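Local coordinates for protein kinase A regulatory subunit, putative (Trypanosoma cruzi, PDB 6HYI) that binds inosine in each of its two cyclic nucleotide-binding domains and probably regulates the catalytic subunit of protein kinase A, at residues G89-I94 and A122-C127; E113-T118 and D139-L144; Y191-G196 and A246-T251. All coordinates share one frame; numbering follows the deposited sequence.

Contact 1 (G89-I94 and A122-C127); sequences GHADII and ATVKVC. With NOS (inosine), chain B.
Ile93 and Ala122 press together beside the bound inosine, where strand 91-94 runs antiparallel to strand 123-126, and here the packing is tightest: Ile93 CG2 sits 3.5 Å from Ala122 CB, slightly inside ordinary carbon-carbon contact. Because chi1 of -56° puts CG1 anti to the carbonyl carbon, the two branches of Ile93 serve different neighbours. CG2 goes to the alanine, while CD1 lies alongside Val124 CG2 at 3.7 Å, both side chains pointing the same way. The same Ile93 CD1 comes within 3.4 Å of inosine O4', placing an apolar surface against the ribose. Farther along this face Ala91 CB meets Val124 CG1 at 3.7 Å, and Ala91 and Val126 pack on Leu131 of strand 130-137. Backbone bonds join the strands in pairs: Asp92 N gives to Lys125 O at 2.7 Å, Lys125 N returns a bond to Asp92 O, and Ile94 and Thr123 do the same. One further bond, Cys127 N to His90 O, continues the pairing.

The face bearing Asp92, Ile94, Thr123 and Lys125 is looser and partly exposed. Ile94 CD1 passes obliquely over Lys125, 3.8 Å from its CB, while the lysine, straight as far as a bend at its last torsion, carries NZ away to Asp69 O. Thr123 OG1 likewise bonds outside the pair, to Ala75 N. At the far end Cys127 CB lies 3.4 Å from Asp92 OD2, a contact without a hydrogen bond. Pairing and ligand meet at Ala122, whose N donates to inosine O5' over 2.9 Å. A strand pair buried on its ligand side and partly exposed on the other is characteristic of the beta roll of cyclic nucleotide-binding domains, members of the cupin clan.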
loop_
_atom_site.group_PDB
_atom_site.type_symbol
_atom_site.label_atom_id
_atom_site.label_comp_id
_atom_site.label_asym_id
_atom_site.label_seq_id
_atom_site.Cartn_x
_atom_site.Cartn_y
_atom_site.Cartn_z
ATOM N N GLY A 89 12.960 7.884 -11.502
ATOM C CA GLY A 89 14.028 8.481 -10.738
ATOM C C GLY A 89 13.885 8.193 -9.256
ATOM O O GLY A 89 12.836 7.758 -8.771
ATOM N N HIS A 90 14.979 8.420 -8.533
ATOM C CA HIS A 90 15.029 8.196 -7.098
ATOM C C HIS A 90 15.503 9.460 -6.401
ATOM O O HIS A 90 16.223 10.285 -6.972
ATOM C CB HIS A 90 16.022 7.095 -6.714
ATOM C CG HIS A 90 15.726 5.750 -7.296
ATOM N ND1 HIS A 90 14.580 5.461 -8.005
ATOM C CD2 HIS A 90 16.446 4.603 -7.264
ATOM C CE1 HIS A 90 14.608 4.195 -8.384
ATOM N NE2 HIS A 90 15.727 3.653 -7.943
ATOM N N ALA A 91 15.138 9.581 -5.124
ATOM C CA ALA A 91 15.568 10.712 -4.318
ATOM C C ALA A 91 15.893 10.250 -2.904
ATOM O O ALA A 91 15.198 9.396 -2.343
ATOM C CB ALA A 91 14.488 11.802 -4.274
ATOM N N ASP A 92 16.962 10.805 -2.343
ATOM C CA ASP A 92 17.321 10.546 -0.955
ATOM C C ASP A 92 16.526 11.463 -0.040
ATOM O O ASP A 92 16.348 12.649 -0.331
ATOM C CB ASP A 92 18.805 10.848 -0.728
ATOM C CG ASP A 92 19.724 9.877 -1.439
ATOM O OD1 ASP A 92 19.432 8.665 -1.439
ATOM O OD2 ASP A 92 20.750 10.338 -1.989
ATOM N N ILE A 93 16.064 10.914 1.077
ATOM C CA ILE A 93 15.543 11.710 2.182
ATOM C C ILE A 93 16.701 11.951 3.145
ATOM O O ILE A 93 17.328 10.999 3.621
ATOM C CB ILE A 93 14.388 10.980 2.884
ATOM C CG1 ILE A 93 13.278 10.626 1.886
ATOM C CG2 ILE A 93 13.851 11.821 4.038
ATOM C CD1 ILE A 93 12.698 11.828 1.165
ATOM N N ILE A 94 16.995 13.214 3.425
ATOM C CA ILE A 94 18.178 13.587 4.194
ATOM C C ILE A 94 17.744 14.360 5.431
ATOM O O ILE A 94 17.063 15.386 5.323
ATOM C CB ILE A 94 19.165 14.405 3.348
ATOM C CG1 ILE A 94 19.653 13.569 2.165
ATOM C CG2 ILE A 94 20.332 14.892 4.214
ATOM C CD1 ILE A 94 20.435 14.362 1.128
ATOM N N ALA A 122 12.371 17.105 6.015
ATOM C CA ALA A 122 13.603 16.517 5.520
ATOM C C ALA A 122 13.882 17.041 4.121
ATOM O O ALA A 122 12.964 17.372 3.369
ATOM C CB ALA A 122 13.499 14.992 5.450
ATOM N N THR A 123 15.163 17.127 3.786
ATOM C CA THR A 123 15.562 17.463 2.429
ATOM C C THR A 123 15.363 16.262 1.513
ATOM O O THR A 123 15.628 15.121 1.891
ATOM C CB THR A 123 17.022 17.913 2.429
ATOM O OG1 THR A 123 17.116 19.135 3.162
ATOM C CG2 THR A 123 17.539 18.148 1.012
ATOM N N VAL A 124 14.856 16.523 0.316
ATOM C CA VAL A 124 14.616 15.495 -0.690
ATOM C C VAL A 124 15.557 15.810 -1.839
ATOM O O VAL A 124 15.378 16.825 -2.520
ATOM C CB VAL A 124 13.158 15.513 -1.164
ATOM C CG1 VAL A 124 12.909 14.443 -2.209
ATOM C CG2 VAL A 124 12.196 15.338 0.012
ATOM N N LYS A 125 16.547 14.949 -2.072
ATOM C CA LYS A 125 17.631 15.242 -3.010
ATOM C C LYS A 125 17.699 14.153 -4.072
ATOM O O LYS A 125 17.878 12.975 -3.752
ATOM C CB LYS A 125 18.955 15.343 -2.256
ATOM C CG LYS A 125 20.097 15.932 -3.055
ATOM C CD LYS A 125 21.309 16.123 -2.158
ATOM C CE LYS A 125 22.476 16.718 -2.922
ATOM N NZ LYS A 125 22.239 18.151 -3.261
ATOM N N VAL A 126 17.588 14.553 -5.343
ATOM C CA VAL A 126 17.573 13.579 -6.433
ATOM C C VAL A 126 18.912 12.857 -6.497
ATOM O O VAL A 126 19.975 13.491 -6.502
ATOM C CB VAL A 126 17.256 14.299 -7.750
ATOM C CG1 VAL A 126 17.348 13.340 -8.928
ATOM C CG2 VAL A 126 15.873 14.925 -7.676
ATOM N N CYS A 127 18.875 11.524 -6.579
ATOM C CA CYS A 127 20.107 10.742 -6.626
ATOM C C CYS A 127 20.282 9.910 -7.887
ATOM O O CYS A 127 21.308 9.231 -8.024
ATOM C CB CYS A 127 20.273 9.868 -5.373
ATOM S SG CYS A 127 18.925 8.719 -5.084
HETATM N N9 NOS B . 10.148 11.948 4.707
HETATM C C4 NOS B . 10.337 10.752 4.949
HETATM N N3 NOS B . 10.344 9.631 4.261
HETATM C C2 NOS B . 10.647 8.455 4.863
HETATM N N1 NOS B . 10.937 8.414 6.191
HETATM C C6 NOS B . 10.932 9.519 6.905
HETATM O O6 NOS B . 11.198 9.464 8.072
HETATM C C5 NOS B . 10.642 10.709 6.301
HETATM N N7 NOS B . 10.554 12.065 6.740
HETATM C C8 NOS B . 10.210 12.774 5.630
HETATM C "C5'" NOS B . 10.003 15.969 3.175
HETATM O "O5'" NOS B . 10.025 16.030 4.593
HETATM C "C4'" NOS B . 9.474 14.642 2.689
HETATM O "O4'" NOS B . 10.429 13.578 2.977
HETATM C "C1'" NOS B . 9.743 12.460 3.412
HETATM C "C2'" NOS B . 8.277 12.658 3.163
HETATM O "O2'" NOS B . 7.963 12.293 1.822
HETATM C "C3'" NOS B . 8.184 14.161 3.347
HETATM O "O3'" NOS B . 7.024 14.751 2.795
#

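Contact 2 (E113-T118 and D139-L144); sequences ELMYDT and DTYRNL. With NOS (inosine), chain B.
The short helix of the phosphate-binding cassette, the signature of cyclic nucleotide-binding domains, here meets the helix that follows the beta roll, through Leu114, Met115 and Asp117 on one side and Tyr141 and Arg142 on the other. The buried half is apolar. Tyr141 holds CG anti to its backbone N (chi1 176°), which carries the ring toward the cassette; Leu114 slants across it, its CB 3.7 Å from Tyr141 CD2. Met115 CE reaches the end of the same ring, 3.4 Å from Tyr141 OH, and Leu83 of strand 82-86 packs on both Leu114 and Tyr141.

Toward solvent the chemistry turns polar. A bend at chi3 of 63° swings the Arg142 guanidinium to the cassette, where NH1 makes a salt bridge to Asp117 OD2 at 3.1 Å. Carboxylate and guanidinium planes stand 68° apart, unlike a flat two-pronged pairing, and Asp117 OD1 has a second partner in Arg138. A water lies between Leu114 O and Arg142 NH1, its bond to the arginine weak. Glu113, next to Leu114, grips the ligand: its OE1 accepts a hydrogen bond from inosine O3' and its OE2 one from inosine O5', each 2.6 Å long. The contact thus joins the ribose-binding helix to its partner, a cassette helix packed on the helix after the beta roll, as is typical of cyclic nucleotide-binding domains.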
loop_
_atom_site.group_PDB
_atom_site.type_symbol
_atom_site.label_atom_id
_atom_site.label_comp_id
_atom_site.label_asym_id
_atom_site.label_seq_id
_atom_site.Cartn_x
_atom_site.Cartn_y
_atom_site.Cartn_z
ATOM N N GLU A 113 4.187 17.091 5.073
ATOM C CA GLU A 113 3.935 18.506 5.306
ATOM C C GLU A 113 2.488 18.869 5.003
ATOM O O GLU A 113 1.896 19.702 5.693
ATOM C CB GLU A 113 4.864 19.322 4.419
ATOM C CG GLU A 113 6.318 19.222 4.812
ATOM C CD GLU A 113 6.969 17.878 4.522
ATOM O OE1 GLU A 113 6.514 17.126 3.621
ATOM O OE2 GLU A 113 7.976 17.586 5.202
ATOM N N LEU A 114 1.909 18.266 3.963
ATOM C CA LEU A 114 0.529 18.569 3.601
ATOM C C LEU A 114 -0.451 17.947 4.589
ATOM O O LEU A 114 -1.483 18.546 4.910
ATOM C CB LEU A 114 0.243 18.079 2.180
ATOM C CG LEU A 114 0.827 18.934 1.062
ATOM C CD1 LEU A 114 0.736 18.212 -0.280
ATOM C CD2 LEU A 114 0.086 20.255 0.992
ATOM N N MET A 115 -0.140 16.751 5.088
ATOM C CA MET A 115 -1.039 16.073 6.016
ATOM C C MET A 115 -0.993 16.716 7.393
ATOM O O MET A 115 -2.025 16.828 8.064
ATOM C CB MET A 115 -0.664 14.591 6.101
ATOM C CG MET A 115 -1.593 13.753 6.960
ATOM S SD MET A 115 -1.205 11.992 6.843
ATOM C CE MET A 115 -1.476 11.640 5.108
ATOM N N TYR A 116 0.185 17.158 7.823
ATOM C CA TYR A 116 0.358 17.622 9.194
ATOM C C TYR A 116 0.621 19.115 9.330
ATOM O O TYR A 116 0.840 19.583 10.451
ATOM C CB TYR A 116 1.449 16.809 9.897
ATOM C CG TYR A 116 1.101 15.349 10.012
ATOM C CD1 TYR A 116 0.070 14.932 10.840
ATOM C CD2 TYR A 116 1.782 14.385 9.281
ATOM C CE1 TYR A 116 -0.255 13.599 10.956
ATOM C CE2 TYR A 116 1.461 13.043 9.381
ATOM C CZ TYR A 116 0.445 12.652 10.220
ATOM O OH TYR A 116 0.128 11.314 10.323
ATOM N N ASP A 117 0.605 19.872 8.234
ATOM C CA ASP A 117 0.744 21.330 8.281
ATOM C C ASP A 117 1.997 21.757 9.040
ATOM O O ASP A 117 1.947 22.428 10.074
ATOM C CB ASP A 117 -0.507 22.003 8.845
ATOM C CG ASP A 117 -1.569 22.215 7.797
ATOM O OD1 ASP A 117 -1.487 23.225 7.065
ATOM O OD2 ASP A 117 -2.483 21.373 7.703
ATOM N N THR A 118 3.140 21.378 8.487
ATOM C CA THR A 118 4.412 21.709 9.093
ATOM C C THR A 118 5.391 22.054 7.989
ATOM O O THR A 118 5.248 21.576 6.855
ATOM C CB THR A 118 4.937 20.543 9.953
ATOM O OG1 THR A 118 6.053 20.979 10.739
ATOM C CG2 THR A 118 5.338 19.343 9.095
ATOM N N ASP A 139 -4.299 22.826 -2.206
ATOM C CA ASP A 139 -5.757 22.884 -2.095
ATOM C C ASP A 139 -6.407 21.618 -2.636
ATOM O O ASP A 139 -7.332 21.078 -2.021
ATOM C CB ASP A 139 -6.314 24.128 -2.786
ATOM C CG ASP A 139 -5.989 25.401 -2.034
ATOM O OD1 ASP A 139 -5.659 25.309 -0.836
ATOM O OD2 ASP A 139 -6.068 26.486 -2.639
ATOM N N THR A 140 -5.942 21.121 -3.783
ATOM C CA THR A 140 -6.540 19.894 -4.296
ATOM C C THR A 140 -6.260 18.727 -3.362
ATOM O O THR A 140 -7.133 17.882 -3.128
ATOM C CB THR A 140 -6.043 19.591 -5.707
ATOM O OG1 THR A 140 -6.297 20.723 -6.549
ATOM C CG2 THR A 140 -6.768 18.376 -6.270
ATOM N N TYR A 141 -5.045 18.657 -2.816
ATOM C CA TYR A 141 -4.767 17.586 -1.870
ATOM C C TYR A 141 -5.696 17.680 -0.669
ATOM O O TYR A 141 -6.317 16.690 -0.270
ATOM C CB TYR A 141 -3.306 17.592 -1.414
ATOM C CG TYR A 141 -3.083 16.539 -0.361
ATOM C CD1 TYR A 141 -2.950 15.200 -0.715
ATOM C CD2 TYR A 141 -3.076 16.866 0.988
ATOM C CE1 TYR A 141 -2.796 14.220 0.255
ATOM C CE2 TYR A 141 -2.925 15.886 1.964
ATOM C CZ TYR A 141 -2.774 14.571 1.584
ATOM O OH TYR A 141 -2.628 13.594 2.546
ATOM N N ARG A 142 -5.827 18.878 -0.090
ATOM C CA ARG A 142 -6.613 19.000 1.133
ATOM C C ARG A 142 -8.096 18.771 0.874
ATOM O O ARG A 142 -8.791 18.191 1.716
ATOM C CB ARG A 142 -6.379 20.358 1.788
ATOM C CG ARG A 142 -5.000 20.521 2.380
ATOM C CD ARG A 142 -4.874 21.843 3.113
ATOM N NE ARG A 142 -5.792 21.910 4.247
ATOM C CZ ARG A 142 -5.596 21.281 5.402
ATOM N NH1 ARG A 142 -4.513 20.534 5.577
ATOM N NH2 ARG A 142 -6.484 21.394 6.381
ATOM N N ASN A 143 -8.608 19.229 -0.271
ATOM C CA ASN A 143 -10.042 19.132 -0.540
ATOM C C ASN A 143 -10.453 17.763 -1.061
ATOM O O ASN A 143 -11.549 17.281 -0.745
ATOM C CB ASN A 143 -10.470 20.203 -1.544
ATOM C CG ASN A 143 -10.724 21.545 -0.889
ATOM O OD1 ASN A 143 -11.834 21.821 -0.423
ATOM N ND2 ASN A 143 -9.699 22.380 -0.830
ATOM N N LEU A 144 -9.616 17.123 -1.877
ATOM C CA LEU A 144 -10.044 15.909 -2.548
ATOM C C LEU A 144 -9.326 14.649 -2.091
ATOM O O LEU A 144 -9.883 13.561 -2.248
ATOM C CB LEU A 144 -9.879 16.047 -4.069
ATOM C CG LEU A 144 -10.558 17.257 -4.716
ATOM C CD1 LEU A 144 -10.407 17.204 -6.224
ATOM C CD2 LEU A 144 -12.023 17.360 -4.315
HETATM N N9 NOS B . 10.148 11.948 4.707
HETATM C C4 NOS B . 10.337 10.752 4.949
HETATM N N3 NOS B . 10.344 9.631 4.261
HETATM C C2 NOS B . 10.647 8.455 4.863
HETATM N N1 NOS B . 10.937 8.414 6.191
HETATM C C6 NOS B . 10.932 9.519 6.905
HETATM O O6 NOS B . 11.198 9.464 8.072
HETATM C C5 NOS B . 10.642 10.709 6.301
HETATM N N7 NOS B . 10.554 12.065 6.740
HETATM C C8 NOS B . 10.210 12.774 5.630
HETATM C "C5'" NOS B . 10.003 15.969 3.175
HETATM O "O5'" NOS B . 10.025 16.030 4.593
HETATM C "C4'" NOS B . 9.474 14.642 2.689
HETATM O "O4'" NOS B . 10.429 13.578 2.977
HETATM C "C1'" NOS B . 9.743 12.460 3.412
HETATM C "C2'" NOS B . 8.277 12.658 3.163
HETATM O "O2'" NOS B . 7.963 12.293 1.822
HETATM C "C3'" NOS B . 8.184 14.161 3.347
HETATM O "O3'" NOS B . 7.024 14.751 2.795
HETATM O O HOH W 1 -1.551 21.044 4.573
#

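Contact 3 (Y191-G196 and A246-T251); sequences YIIHYG and ADVVAT. With NOS (inosine), chain C.
Val248 O is gripped by two successive amides of the facing chain. Ile192 N approaches at 2.7 Å from Val248 O, nearly along the C=O axis, whereas Ile193 N lies 3.2 Å from Val248 O, in the carbonyl plane and on a lone pair. Two residues thus face one, the definition of a classic beta bulge, and the register slips by a residue between Tyr191 and Ile193. Val248 N completes the exchange by donating to Ile193 O.

Side chains divide between two faces. On one, Tyr191 holds CG anti to its carbonyl carbon (chi1 -82°), and its ring settles on Val249: CG2 stands 3.5 Å from the ring centroid and 9° off the normal, a CH-pi contact over the face. Asp247 comes instead to the edge of that ring, with CG 3.4 Å from Tyr191 CE2 and the carboxylate turned 70° from the ring plane. Asp247 OD1 accepts from Tyr195 N at 2.7 Å, the donor standing above the carboxylate plane, and OD2 forms a salt bridge with Arg215. This buried acid is therefore held at both oxygens.

On the other face Ile193 and Val248 lie side by side, CD1 of the isoleucine 4.0 Å from CG2 of the valine. Val248 CG2 also touches inosine, 3.7 Å from O4', while Ile192, just where the chain turns its corner, packs on Phe186 and Tyr203. A bulged edge strand bent between two sheets, with a valine against the ribose, belongs to the beta roll of the second cyclic nucleotide-binding domain.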
loop_
_atom_site.group_PDB
_atom_site.type_symbol
_atom_site.label_atom_id
_atom_site.label_comp_id
_atom_site.label_asym_id
_atom_site.label_seq_id
_atom_site.Cartn_x
_atom_site.Cartn_y
_atom_site.Cartn_z
ATOM N N TYR A 191 -16.145 -17.345 5.081
ATOM C CA TYR A 191 -14.911 -17.499 4.326
ATOM C C TYR A 191 -14.302 -16.123 4.090
ATOM O O TYR A 191 -14.958 -15.230 3.538
ATOM C CB TYR A 191 -15.182 -18.197 2.996
ATOM C CG TYR A 191 -15.262 -19.708 3.103
ATOM C CD1 TYR A 191 -16.131 -20.317 4.011
ATOM C CD2 TYR A 191 -14.463 -20.527 2.312
ATOM C CE1 TYR A 191 -16.206 -21.702 4.112
ATOM C CE2 TYR A 191 -14.537 -21.913 2.399
ATOM C CZ TYR A 191 -15.404 -22.491 3.313
ATOM O OH TYR A 191 -15.475 -23.865 3.411
ATOM N N ILE A 192 -13.058 -15.958 4.527
ATOM C CA ILE A 192 -12.292 -14.754 4.237
ATOM C C ILE A 192 -11.683 -14.841 2.854
ATOM O O ILE A 192 -11.730 -13.883 2.076
ATOM C CB ILE A 192 -11.219 -14.597 5.317
ATOM C CG1 ILE A 192 -11.884 -14.499 6.692
ATOM C CG2 ILE A 192 -10.323 -13.373 5.027
ATOM C CD1 ILE A 192 -10.906 -14.523 7.837
ATOM N N ILE A 193 -11.126 -15.998 2.520
ATOM C CA ILE A 193 -10.581 -16.276 1.197
ATOM C C ILE A 193 -11.166 -17.594 0.739
ATOM O O ILE A 193 -11.318 -18.522 1.543
ATOM C CB ILE A 193 -9.043 -16.374 1.249
ATOM C CG1 ILE A 193 -8.459 -15.016 1.625
ATOM C CG2 ILE A 193 -8.485 -16.866 -0.079
ATOM C CD1 ILE A 193 -6.975 -15.072 1.976
ATOM N N HIS A 194 -11.528 -17.668 -0.536
ATOM C CA HIS A 194 -11.947 -18.908 -1.160
ATOM C C HIS A 194 -10.837 -19.421 -2.056
ATOM O O HIS A 194 -10.161 -18.644 -2.744
ATOM C CB HIS A 194 -13.195 -18.715 -2.033
ATOM C CG HIS A 194 -14.477 -18.710 -1.267
ATOM N ND1 HIS A 194 -15.214 -19.854 -1.050
ATOM C CD2 HIS A 194 -15.157 -17.702 -0.676
ATOM C CE1 HIS A 194 -16.296 -19.550 -0.354
ATOM N NE2 HIS A 194 -16.284 -18.250 -0.112
ATOM N N TYR A 195 -10.672 -20.739 -2.047
ATOM C CA TYR A 195 -9.765 -21.424 -2.958
ATOM C C TYR A 195 -10.085 -21.086 -4.410
ATOM O O TYR A 195 -11.251 -21.034 -4.814
ATOM C CB TYR A 195 -9.924 -22.933 -2.734
ATOM C CG TYR A 195 -9.095 -23.772 -3.652
ATOM C CD1 TYR A 195 -9.559 -24.093 -4.912
ATOM C CD2 TYR A 195 -7.837 -24.226 -3.268
ATOM C CE1 TYR A 195 -8.805 -24.849 -5.771
ATOM C CE2 TYR A 195 -7.066 -24.988 -4.136
ATOM C CZ TYR A 195 -7.565 -25.285 -5.380
ATOM O OH TYR A 195 -6.842 -26.047 -6.273
ATOM N N GLY A 196 -9.032 -20.839 -5.196
ATOM C CA GLY A 196 -9.191 -20.665 -6.624
ATOM C C GLY A 196 -9.542 -19.270 -7.094
ATOM O O GLY A 196 -9.843 -19.110 -8.285
ATOM N N ALA A 246 -5.913 -22.062 -1.123
ATOM C CA ALA A 246 -6.578 -22.548 0.066
ATOM C C ALA A 246 -7.745 -21.623 0.343
ATOM O O ALA A 246 -7.740 -20.451 -0.061
ATOM C CB ALA A 246 -5.621 -22.564 1.260
ATOM N N ASP A 247 -8.745 -22.161 1.032
ATOM C CA ASP A 247 -9.717 -21.324 1.709
ATOM C C ASP A 247 -9.130 -20.857 3.028
ATOM O O ASP A 247 -8.293 -21.533 3.632
ATOM C CB ASP A 247 -10.959 -22.132 2.068
ATOM C CG ASP A 247 -11.585 -22.812 0.882
ATOM O OD1 ASP A 247 -11.975 -22.108 -0.072
ATOM O OD2 ASP A 247 -11.700 -24.059 0.916
ATOM N N VAL A 248 -9.588 -19.703 3.496
ATOM C CA VAL A 248 -9.315 -19.268 4.859
ATOM C C VAL A 248 -10.660 -18.940 5.475
ATOM O O VAL A 248 -11.404 -18.108 4.937
ATOM C CB VAL A 248 -8.370 -18.059 4.924
ATOM C CG1 VAL A 248 -8.136 -17.678 6.369
ATOM C CG2 VAL A 248 -7.038 -18.387 4.240
ATOM N N VAL A 249 -10.996 -19.634 6.559
ATOM C CA VAL A 249 -12.328 -19.600 7.156
ATOM C C VAL A 249 -12.204 -19.100 8.588
ATOM O O VAL A 249 -11.351 -19.575 9.343
ATOM C CB VAL A 249 -12.956 -21.004 7.137
ATOM C CG1 VAL A 249 -14.381 -20.963 7.676
ATOM C CG2 VAL A 249 -12.915 -21.574 5.721
ATOM N N ALA A 250 -13.079 -18.174 8.976
ATOM C CA ALA A 250 -13.105 -17.720 10.359
ATOM C C ALA A 250 -13.591 -18.848 11.258
ATOM O O ALA A 250 -14.630 -19.451 10.986
ATOM C CB ALA A 250 -14.040 -16.514 10.487
ATOM N N THR A 251 -12.839 -19.147 12.324
ATOM C CA THR A 251 -13.313 -20.124 13.301
ATOM C C THR A 251 -13.933 -19.475 14.526
ATOM O O THR A 251 -14.646 -20.149 15.276
ATOM C CB THR A 251 -12.185 -21.054 13.754
ATOM O OG1 THR A 251 -11.172 -20.302 14.415
ATOM C CG2 THR A 251 -11.580 -21.787 12.570
HETATM N N9 NOS C . -2.013 -20.579 2.849
HETATM C C4 NOS C . -1.290 -21.097 3.728
HETATM N N3 NOS C . -0.983 -20.815 4.984
HETATM C C2 NOS C . -0.158 -21.646 5.667
HETATM N N1 NOS C . 0.372 -22.756 5.090
HETATM C C6 NOS C . 0.104 -23.062 3.840
HETATM O O6 NOS C . 0.617 -24.054 3.376
HETATM C C5 NOS C . -0.744 -22.236 3.142
HETATM N N7 NOS C . -1.274 -22.248 1.811
HETATM C C8 NOS C . -2.057 -21.140 1.729
HETATM C "C5'" NOS C . -4.679 -18.445 0.202
HETATM O "O5'" NOS C . -3.949 -19.385 -0.567
HETATM C "C4'" NOS C . -3.948 -18.093 1.470
HETATM O "O4'" NOS C . -3.951 -19.235 2.385
HETATM C "C1'" NOS C . -2.719 -19.313 3.010
HETATM C "C2'" NOS C . -1.936 -18.074 2.693
HETATM O "O2'" NOS C . -2.267 -17.012 3.585
HETATM C "C3'" NOS C . -2.470 -17.773 1.309
HETATM O "O3'" NOS C . -2.217 -16.451 0.881
#

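In the fold
Contacts 1 and 2 share one domain and one inosine, their segments alternating along the chain, with centres about 21 Å apart; contact 3 lies in the other domain, its centre about 42 Å from that of contact 1. Contacts 1 and 3 use corresponding sheets: the first joins two inner strands in regular pairing, while the third joins an edge strand to its inner neighbour and absorbs a bulge. In both, valine and isoleucine turn toward a ribose. More of contact 3's touching residues are buried, though Tyr191 and His194 are exposed, and it adds a carboxylate among its backbone bonds. Contact 2 instead links helices without a direct hydrogen bond, combining a buried tyrosine with a surface salt bridge and a water.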